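Local coordinates for glutathione S-transferase (PDB 7MIQ) that catalyses the conjugation of glutathione to electrophilic substrates, as a Gtt2-class enzyme with a thioredoxin-like N-terminal domain and a helical C-terminal domain, at the interface of chains A and B. Sequence-based numbering; all coordinates share one arbitrary frame. Chains: chain A/B, Glutathione S-transferase.

Contact 1: the interface of chains A and B. Residues chain A 65, 67, 98, 102, 107; chain B 99, 103.
B:Arg99 reaches out of helix 88-114 of chain B and ends against A:Glu102, in the equivalent helix of chain A. Its chain is extended from CG to NE, which carries the guanidinium across the dimer interface. The tight part lies here. NH1 of B:Arg99 forms a salt bridge of 2.9 Å with OE2 of A:Glu102. NH2 of B:Arg99 gives a hydrogen bond of 3.1 Å to the syn lone pair of OE1 of A:Glu102, in the guanidinium plane. The grip is end-on but twisted: NH1 meets OE2 28° out of the carboxylate plane, and the two planes stand 53° apart. A:Val67 packs on one guanidinium face, with CG2 3.5 Å from CZ of B:Arg99 and over the centre of the group. The methyl and the carboxylate together should limit rotation of the guanidinium.

The other side is looser and wetter. OE1 of A:Glu65 lies 3.9 Å from CB of B:Arg99. The rings of A:Tyr107 and B:Phe103 meet edge-to-face with centroids 5.5 Å apart, and both residues are poorly ordered. Water 1, in the guanidinium plane, links NH1 of B:Arg99 (2.9 Å), the phenol OH of A:Tyr107 (2.6 Å) and OE1 of A:Glu65 (3.2 Å).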
loop_
_atom_site.group_PDB
_atom_site.type_symbol
_atom_site.label_atom_id
_atom_site.label_comp_id
_atom_site.label_asym_id
_atom_site.label_seq_id
_atom_site.Cartn_x
_atom_site.Cartn_y
_atom_site.Cartn_z
ATOM N N GLU A 65 -6.039 1.010 -9.483
ATOM C CA GLU A 65 -5.217 1.512 -8.375
ATOM C C GLU A 65 -4.346 2.675 -8.837
ATOM O O GLU A 65 -3.540 2.521 -9.759
ATOM C CB GLU A 65 -4.337 0.417 -7.753
ATOM C CG GLU A 65 -5.095 -0.613 -6.941
ATOM C CD GLU A 65 -5.752 -0.018 -5.708
ATOM O OE1 GLU A 65 -5.169 0.909 -5.105
ATOM O OE2 GLU A 65 -6.854 -0.477 -5.344
ATOM N N VAL A 67 -1.710 4.235 -7.725
ATOM C CA VAL A 67 -0.255 4.086 -7.715
ATOM C C VAL A 67 0.206 3.131 -8.812
ATOM O O VAL A 67 1.264 3.333 -9.423
ATOM C CB VAL A 67 0.230 3.633 -6.326
ATOM C CG1 VAL A 67 1.749 3.457 -6.326
ATOM C CG2 VAL A 67 -0.180 4.647 -5.272
ATOM N N HIS A 98 5.829 6.010 1.353
ATOM C CA HIS A 98 4.533 5.973 0.683
ATOM C C HIS A 98 3.534 5.167 1.497
ATOM O O HIS A 98 2.400 5.606 1.711
ATOM C CB HIS A 98 4.656 5.393 -0.730
ATOM C CG HIS A 98 3.694 5.993 -1.708
ATOM N ND1 HIS A 98 3.657 5.633 -3.038
ATOM C CD2 HIS A 98 2.739 6.940 -1.548
ATOM C CE1 HIS A 98 2.716 6.327 -3.656
ATOM N NE2 HIS A 98 2.146 7.132 -2.775
ATOM N N GLU A 102 0.239 6.540 3.361
ATOM C CA GLU A 102 -1.053 5.980 2.886
ATOM C C GLU A 102 -1.819 5.336 4.051
ATOM O O GLU A 102 -2.932 5.772 4.300
ATOM C CB GLU A 102 -0.856 5.002 1.735
ATOM C CG GLU A 102 -0.635 5.678 0.406
ATOM C CD GLU A 102 -0.341 4.689 -0.704
ATOM O OE1 GLU A 102 0.547 3.835 -0.518
ATOM O OE2 GLU A 102 -1.001 4.775 -1.735
ATOM N N TYR A 107 -5.409 6.890 4.202
ATOM C CA TYR A 107 -6.506 5.953 4.424
ATOM C C TYR A 107 -7.340 6.355 5.636
ATOM O O TYR A 107 -8.576 6.297 5.597
ATOM C CB TYR A 107 -5.958 4.536 4.601
ATOM C CG TYR A 107 -5.318 3.915 3.376
ATOM C CD1 TYR A 107 -5.550 4.419 2.101
ATOM C CD2 TYR A 107 -4.484 2.807 3.500
ATOM C CE1 TYR A 107 -4.963 3.839 0.984
ATOM C CE2 TYR A 107 -3.894 2.222 2.394
ATOM C CZ TYR A 107 -4.137 2.741 1.139
ATOM O OH TYR A 107 -3.548 2.154 0.040
ATOM N N ARG B 99 -1.842 -4.144 -4.009
ATOM C CA ARG B 99 -2.663 -3.227 -3.225
ATOM C C ARG B 99 -4.068 -3.775 -3.019
ATOM O O ARG B 99 -4.664 -3.589 -1.950
ATOM C CB ARG B 99 -2.699 -1.864 -3.911
ATOM C CG ARG B 99 -1.325 -1.206 -3.924
ATOM C CD ARG B 99 -1.272 0.074 -4.733
ATOM N NE ARG B 99 -0.062 0.806 -4.374
ATOM C CZ ARG B 99 0.006 1.684 -3.383
ATOM N NH1 ARG B 99 -1.072 2.044 -2.705
ATOM N NH2 ARG B 99 1.184 2.210 -3.062
ATOM N N PHE B 103 -5.245 -4.338 0.734
ATOM C CA PHE B 103 -6.331 -3.555 1.316
ATOM C C PHE B 103 -7.565 -4.416 1.539
ATOM O O PHE B 103 -8.171 -4.388 2.619
ATOM C CB PHE B 103 -6.669 -2.364 0.419
ATOM C CG PHE B 103 -7.662 -1.415 1.028
ATOM C CD1 PHE B 103 -7.245 -0.421 1.899
ATOM C CD2 PHE B 103 -9.013 -1.517 0.732
ATOM C CE1 PHE B 103 -8.154 0.454 2.465
ATOM C CE2 PHE B 103 -9.928 -0.644 1.294
ATOM C CZ PHE B 103 -9.498 0.343 2.161
HETATM O O HOH W 1 -3.763 1.008 -2.250
#

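Contact 2: the interface of chains A and B. Residues chain A 48, 62; chain B 96-97, 100.
A:Val48 sets CG1 on the indole face of B:Trp97 and CG2 above the same side, just beyond the rim. This is a small apolar contact between the N-terminal domain of chain A and helix 88-114 of chain B. The side chain of A:Val48 crosses the indole at about a right angle. CB of A:Val48 stays back, 4.2 Å from CZ2 of B:Trp97, and the branches do the touching. CG1 is anti to the backbone N (chi1 165°). It sits over the face of the six-membered ring, 3.7 Å from the centroid, as a CH-pi contact. It is displaced toward the rim, with CH2 of B:Trp97 as its nearest ring atom at 3.4 Å. The same methyl also meets B:Val100, 3.9 Å from CG2 of that residue. CG1 therefore sits in the corner formed by the indole face and B:Val100, one helical turn further along. CG2 of A:Val48 lies 3.4 Å from CZ2 of B:Trp97.

B:Met96 borders the patch more loosely. Its CE methyl is 4.3 Å from the backbone O of A:Thr62, at the start of strand 62-64. The patch joins a loop of one subunit to the long helix of the other and probably helps fix how the two subunits are set in the dimer.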
loop_
_atom_site.group_PDB
_atom_site.type_symbol
_atom_site.label_atom_id
_atom_site.label_comp_id
_atom_site.label_asym_id
_atom_site.label_seq_id
_atom_site.Cartn_x
_atom_site.Cartn_y
_atom_site.Cartn_z
ATOM N N VAL A 48 -10.387 -4.253 -11.328
ATOM C CA VAL A 48 -10.274 -5.304 -10.317
ATOM C C VAL A 48 -10.781 -4.809 -8.970
ATOM O O VAL A 48 -11.449 -5.548 -8.237
ATOM C CB VAL A 48 -8.822 -5.807 -10.227
ATOM C CG1 VAL A 48 -8.618 -6.613 -8.951
ATOM C CG2 VAL A 48 -8.486 -6.629 -11.459
ATOM N N THR A 62 -6.414 -3.417 -18.856
ATOM C CA THR A 62 -6.776 -2.379 -17.897
ATOM C C THR A 62 -5.969 -2.507 -16.610
ATOM O O THR A 62 -5.669 -3.616 -16.154
ATOM C CB THR A 62 -8.274 -2.395 -17.564
ATOM O OG1 THR A 62 -8.654 -3.683 -17.065
ATOM C CG2 THR A 62 -9.102 -2.053 -18.799
ATOM N N MET B 96 -0.844 -3.278 -8.838
ATOM C CA MET B 96 -2.300 -3.266 -8.743
ATOM C C MET B 96 -2.806 -4.388 -7.848
ATOM O O MET B 96 -3.564 -4.151 -6.901
ATOM C CB MET B 96 -2.911 -3.379 -10.140
ATOM C CG MET B 96 -4.390 -3.715 -10.142
ATOM S SD MET B 96 -5.071 -3.875 -11.807
ATOM C CE MET B 96 -4.016 -5.129 -12.519
ATOM N N TRP B 97 -2.405 -5.626 -8.143
ATOM C CA TRP B 97 -2.915 -6.757 -7.376
ATOM C C TRP B 97 -2.354 -6.784 -5.961
ATOM O O TRP B 97 -3.026 -7.269 -5.044
ATOM C CB TRP B 97 -2.615 -8.064 -8.104
ATOM C CG TRP B 97 -3.597 -8.340 -9.195
ATOM C CD1 TRP B 97 -3.426 -8.124 -10.531
ATOM C CD2 TRP B 97 -4.918 -8.861 -9.036
ATOM N NE1 TRP B 97 -4.561 -8.491 -11.219
ATOM C CE2 TRP B 97 -5.491 -8.949 -10.321
ATOM C CE3 TRP B 97 -5.669 -9.276 -7.933
ATOM C CZ2 TRP B 97 -6.780 -9.431 -10.532
ATOM C CZ3 TRP B 97 -6.954 -9.752 -8.143
ATOM C CH2 TRP B 97 -7.494 -9.828 -9.434
ATOM N N VAL B 100 -4.612 -4.452 -4.030
ATOM C CA VAL B 100 -5.928 -5.073 -3.891
ATOM C C VAL B 100 -5.892 -6.148 -2.814
ATOM O O VAL B 100 -6.720 -6.159 -1.894
ATOM C CB VAL B 100 -6.396 -5.637 -5.245
ATOM C CG1 VAL B 100 -7.575 -6.583 -5.060
ATOM C CG2 VAL B 100 -6.761 -4.500 -6.189
#

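Contact 3: the interface of chains A and B. Residues chain A 71, 91, 95, 99; chain B 67-68, 71, 95.
A:Glu95 and B:Arg71 form a salt bridge across the interface, and B:Glu95 and A:Arg71 form its two-fold mate. In each pair the arginine grips side-on, with NE and NH2 both directed to one carboxylate oxygen. NE of B:Arg71 is 2.8 Å from OE1 of A:Glu95, and NE of A:Arg71 is 2.8 Å from OE1 of B:Glu95. Both nitrogens reach their oxygen from the same face of the carboxylate. NE comes on the anti side, and NH2 comes from above the plane. The arginine chains bend at chi3 (-57° in B:Arg71), which turns the NE edge toward the glutamate.

A bond within chain A supports this. NE of A:Arg99 gives a hydrogen bond of 2.9 Å to the anti lone pair of OE2 of A:Glu95, helping to hold the carboxylate in place.

Waters 2 and 3, bonded to each other, both bridge OE2 of A:Glu95 and OE2 of B:Glu95, which lie 4.8 Å apart. Water 3 also bonds NH2 of A:Arg99. The waters probably ease the repulsion of the like charges.

Apolar packing is at the side. B:Val67 packs toward the rim of the A:Arg99 guanidinium. A:Glu95 CG rests 3.6 Å from B:Ala68 CA. This charged, hydrated centre ties helix 66-76 of each subunit to helix 88-114 of the other and so probably helps hold the dimer together at its two-fold axis.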
loop_
_atom_site.group_PDB
_atom_site.type_symbol
_atom_site.label_atom_id
_atom_site.label_comp_id
_atom_site.label_asym_id
_atom_site.label_seq_id
_atom_site.Cartn_x
_atom_site.Cartn_y
_atom_site.Cartn_z
ATOM N N ARG A 71 2.786 3.956 -11.794
ATOM C CA ARG A 71 3.987 3.175 -12.074
ATOM C C ARG A 71 4.089 2.838 -13.558
ATOM O O ARG A 71 5.174 2.917 -14.146
ATOM C CB ARG A 71 4.012 1.901 -11.226
ATOM C CG ARG A 71 5.306 1.102 -11.393
ATOM C CD ARG A 71 5.403 -0.108 -10.463
ATOM N NE ARG A 71 5.327 0.256 -9.053
ATOM C CZ ARG A 71 6.313 0.817 -8.364
ATOM N NH1 ARG A 71 7.468 1.124 -8.932
ATOM N NH2 ARG A 71 6.133 1.082 -7.073
ATOM N N ARG A 91 14.556 4.275 -3.774
ATOM C CA ARG A 91 13.384 3.487 -4.147
ATOM C C ARG A 91 12.791 2.779 -2.935
ATOM O O ARG A 91 11.566 2.657 -2.814
ATOM C CB ARG A 91 13.748 2.487 -5.250
ATOM C CG ARG A 91 13.836 3.139 -6.635
ATOM C CD ARG A 91 14.017 2.125 -7.760
ATOM N NE ARG A 91 15.364 1.566 -7.789
ATOM C CZ ARG A 91 16.387 2.105 -8.438
ATOM N NH1 ARG A 91 16.256 3.228 -9.124
ATOM N NH2 ARG A 91 17.571 1.503 -8.398
ATOM N N GLU A 95 9.121 3.629 -1.138
ATOM C CA GLU A 95 8.172 2.577 -0.779
ATOM C C GLU A 95 7.801 2.656 0.695
ATOM O O GLU A 95 6.617 2.577 1.051
ATOM C CB GLU A 95 8.758 1.201 -1.108
ATOM C CG GLU A 95 7.761 0.052 -0.984
ATOM C CD GLU A 95 6.769 0.020 -2.128
ATOM O OE1 GLU A 95 7.208 0.117 -3.294
ATOM O OE2 GLU A 95 5.556 -0.094 -1.863
ATOM N N ARG A 99 3.953 4.003 1.995
ATOM C CA ARG A 99 3.049 3.150 2.758
ATOM C C ARG A 99 2.708 3.763 4.111
ATOM O O ARG A 99 1.568 3.648 4.578
ATOM C CB ARG A 99 3.672 1.764 2.918
ATOM C CG ARG A 99 3.698 1.005 1.603
ATOM C CD ARG A 99 4.449 -0.312 1.659
ATOM N NE ARG A 99 4.149 -1.077 0.453
ATOM C CZ ARG A 99 3.127 -1.915 0.340
ATOM N NH1 ARG A 99 2.354 -2.204 1.373
ATOM N NH2 ARG A 99 2.869 -2.470 -0.841
ATOM N N VAL B 67 7.223 -4.555 2.650
ATOM C CA VAL B 67 7.359 -4.480 1.194
ATOM C C VAL B 67 8.529 -3.582 0.801
ATOM O O VAL B 67 9.225 -3.844 -0.188
ATOM C CB VAL B 67 6.041 -4.006 0.553
ATOM C CG1 VAL B 67 6.206 -3.830 -0.955
ATOM C CG2 VAL B 67 4.921 -4.998 0.849
ATOM N N ALA B 68 8.760 -2.509 1.562
ATOM C CA ALA B 68 9.905 -1.643 1.293
ATOM C C ALA B 68 11.219 -2.380 1.510
ATOM O O ALA B 68 12.176 -2.203 0.747
ATOM C CB ALA B 68 9.838 -0.400 2.181
ATOM N N ARG B 71 11.699 -4.703 -1.443
ATOM C CA ARG B 71 12.166 -3.994 -2.631
ATOM C C ARG B 71 13.662 -3.718 -2.551
ATOM O O ARG B 71 14.392 -3.932 -3.526
ATOM C CB ARG B 71 11.393 -2.690 -2.829
ATOM C CG ARG B 71 11.813 -1.944 -4.100
ATOM C CD ARG B 71 10.981 -0.692 -4.361
ATOM N NE ARG B 71 9.553 -0.970 -4.460
ATOM C CZ ARG B 71 8.969 -1.564 -5.494
ATOM N NH1 ARG B 71 9.669 -2.012 -6.524
ATOM N NH2 ARG B 71 7.647 -1.710 -5.493
ATOM N N GLU B 95 1.839 -4.186 -8.840
ATOM C CA GLU B 95 1.427 -3.084 -7.970
ATOM C C GLU B 95 -0.082 -3.082 -7.759
ATOM O O GLU B 95 -0.563 -2.913 -6.629
ATOM C CB GLU B 95 1.883 -1.746 -8.563
ATOM C CG GLU B 95 1.666 -0.548 -7.641
ATOM C CD GLU B 95 2.669 -0.506 -6.506
ATOM O OE1 GLU B 95 3.878 -0.637 -6.785
ATOM O OE2 GLU B 95 2.247 -0.365 -5.339
HETATM O O HOH W 2 3.982 1.334 -3.597
HETATM O O HOH W 3 3.796 -1.598 -3.395
#

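Helix 88-114 runs through all three contacts, and helix 66-76 also serves contacts 1 and 3. Contact 1 lies about 11 Å from contact 2 and about 10 Å from contact 3, measured between the centres of their C-alpha atoms; contacts 2 and 3 are about 15 Å apart. A:Val67 pairs with B:Arg99 in contact 1, and B:Val67 with A:Arg99 in contact 3. Contact 3 adds the glutamate-arginine pairs and straddles the two-fold axis. Contact 2 extends the joint to the loop holding A:Val48. Contacts 1 and 2 each have a twin with the chains exchanged, consistent with the dimer usual for glutathione S-transferases.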